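Local coordinates for protein calmodulin, putative (Entamoeba histolytica, PDB 4OCI) that binds calcium through an EF-hand and is involved in initiating phagocytosis of human erythrocytes by the amoeba, at residues S30-L35 and S42-T47. Sequence-based numbering, arbitrary orientation.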
loop_
_atom_site.group_PDB
_atom_site.type_symbol
_atom_site.label_atom_id
_atom_site.label_comp_id
_atom_site.label_asym_id
_atom_site.label_seq_id
_atom_site.Cartn_x
_atom_site.Cartn_y
_atom_site.Cartn_z
ATOM N N SER A 30 8.411 -7.252 0.570
ATOM C CA SER A 30 8.975 -8.479 0.947
ATOM C C SER A 30 10.495 -8.291 1.416
ATOM O O SER A 30 10.947 -8.838 2.450
ATOM C CB SER A 30 8.658 -9.482 -0.189
ATOM O OG SER A 30 9.691 -10.403 -0.302
ATOM N N LEU A 31 11.224 -7.394 0.788
ATOM C CA LEU A 31 12.619 -7.199 1.110
ATOM C C LEU A 31 12.764 -6.490 2.402
ATOM O O LEU A 31 13.599 -6.901 3.241
ATOM C CB LEU A 31 13.325 -6.405 0.002
ATOM C CG LEU A 31 14.823 -6.045 0.143
ATOM C CD1 LEU A 31 15.628 -7.327 0.503
ATOM C CD2 LEU A 31 15.417 -5.384 -1.081
ATOM N N VAL A 32 11.954 -5.457 2.603
ATOM C CA VAL A 32 11.952 -4.657 3.843
ATOM C C VAL A 32 11.549 -5.553 5.013
ATOM O O VAL A 32 12.193 -5.508 6.091
ATOM C CB VAL A 32 11.016 -3.409 3.615
ATOM C CG1 VAL A 32 10.088 -3.160 4.725
ATOM C CG2 VAL A 32 11.843 -2.144 3.072
ATOM N N ARG A 33 10.557 -6.434 4.812
ATOM C CA ARG A 33 10.233 -7.399 5.876
ATOM C C ARG A 33 11.338 -8.430 6.148
ATOM O O ARG A 33 11.628 -8.711 7.339
ATOM C CB ARG A 33 8.895 -8.063 5.675
ATOM C CG ARG A 33 7.737 -7.051 5.902
ATOM C CD ARG A 33 6.458 -7.829 5.821
ATOM N NE ARG A 33 5.267 -6.996 5.922
ATOM C CZ ARG A 33 4.882 -6.346 7.004
ATOM N NH1 ARG A 33 5.640 -6.351 8.145
ATOM N NH2 ARG A 33 3.726 -5.653 6.930
ATOM N N VAL A 34 11.866 -9.048 5.100
ATOM C CA VAL A 34 13.070 -9.865 5.247
ATOM C C VAL A 34 14.213 -9.192 6.061
ATOM O O VAL A 34 14.847 -9.849 6.872
ATOM C CB VAL A 34 13.598 -10.351 3.891
ATOM C CG1 VAL A 34 15.098 -10.757 4.005
ATOM C CG2 VAL A 34 12.788 -11.522 3.464
ATOM N N LEU A 35 14.467 -7.893 5.831
ATOM C CA LEU A 35 15.475 -7.109 6.519
ATOM C C LEU A 35 15.110 -6.712 7.937
ATOM O O LEU A 35 15.940 -6.174 8.641
ATOM C CB LEU A 35 15.829 -5.859 5.678
ATOM C CG LEU A 35 16.419 -6.183 4.324
ATOM C CD1 LEU A 35 16.614 -4.933 3.442
ATOM C CD2 LEU A 35 17.715 -6.978 4.468
ATOM N N SER A 42 0.273 -1.156 4.738
ATOM C CA SER A 42 -0.179 0.063 4.016
ATOM C C SER A 42 0.833 1.177 4.261
ATOM O O SER A 42 0.896 2.094 3.494
ATOM C CB SER A 42 -1.572 0.538 4.460
ATOM O OG SER A 42 -1.578 0.954 5.863
ATOM N N ALA A 43 1.581 1.138 5.340
ATOM C CA ALA A 43 2.588 2.186 5.604
ATOM C C ALA A 43 3.837 1.953 4.686
ATOM O O ALA A 43 4.419 2.906 4.120
ATOM C CB ALA A 43 3.049 2.165 7.151
ATOM N N ILE A 44 4.225 0.701 4.570
ATOM C CA ILE A 44 5.290 0.283 3.599
ATOM C C ILE A 44 4.870 0.695 2.173
ATOM O O ILE A 44 5.658 1.259 1.438
ATOM C CB ILE A 44 5.509 -1.294 3.665
ATOM C CG1 ILE A 44 6.089 -1.612 5.080
ATOM C CG2 ILE A 44 6.570 -1.750 2.571
ATOM C CD1 ILE A 44 6.336 -3.144 5.411
ATOM N N ALA A 45 3.623 0.433 1.795
ATOM C CA ALA A 45 3.095 0.712 0.457
ATOM C C ALA A 45 3.019 2.196 0.200
ATOM O O ALA A 45 3.291 2.670 -0.910
ATOM C CB ALA A 45 1.673 0.011 0.250
ATOM N N SER A 46 2.672 2.943 1.235
ATOM C CA SER A 46 2.640 4.373 1.155
ATOM C C SER A 46 4.048 4.963 0.890
ATOM O O SER A 46 4.200 5.874 0.130
ATOM C CB SER A 46 2.117 4.897 2.493
ATOM O OG SER A 46 2.019 6.270 2.417
ATOM N N THR A 47 5.083 4.457 1.566
ATOM C CA THR A 47 6.470 4.879 1.290
ATOM C C THR A 47 6.838 4.531 -0.145
ATOM O O THR A 47 7.430 5.328 -0.852
ATOM C CB THR A 47 7.445 4.137 2.276
ATOM O OG1 THR A 47 7.025 4.439 3.618
ATOM C CG2 THR A 47 8.954 4.508 2.070
#
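Ile44 reaches from helix 41-50 to Val32 and Arg33 on helix 25-34, and its terminal methyl, CD1, does the touching. The apolar part is a meeting of branch ends: CG1 of Val32 lies 3.8 Å from CD1 of Ile44, the two side chains passing one another in roughly opposed directions. The ethyl branch (CG1-CD1) suits Ile44, since the backbones are well separated, with 8.3 Å between CA of Val32 and CA of Ile44; chi2 of 177° extends that branch fully. Val32 suits the other side because its short, branched side chain offers a methyl close to its own helix, where the ethyl arm can meet it. Val37, Met39 and Phe28 add further apolar contacts around this pair.

The second kind of contact sets a methyl against a flat cation. CD1 of Ile44 sits over the centre of one face of the Arg33 guanidinium, 3.9 Å from CZ of Arg33. Arginine suits this position because its chain, kept straight as far as NE, carries the charged group across to the other helix, and a turn about the CD-NE bond (chi4 -68°) goes with offering a face to the hydrocarbon. Its nitrogens are held by other partners: NE forms a salt bridge with Glu29, and NH2 hydrogen-bonds to Met39 O and Thr41 OG1, which should restrain the plane's rotation.

The contact thus packs the exiting helix of the calcium-binding EF-hand (helix 9-15, loop, helix 25-34) against helix 41-50, the next in the chain, consistent with the helical packing of a calmodulin-like lobe.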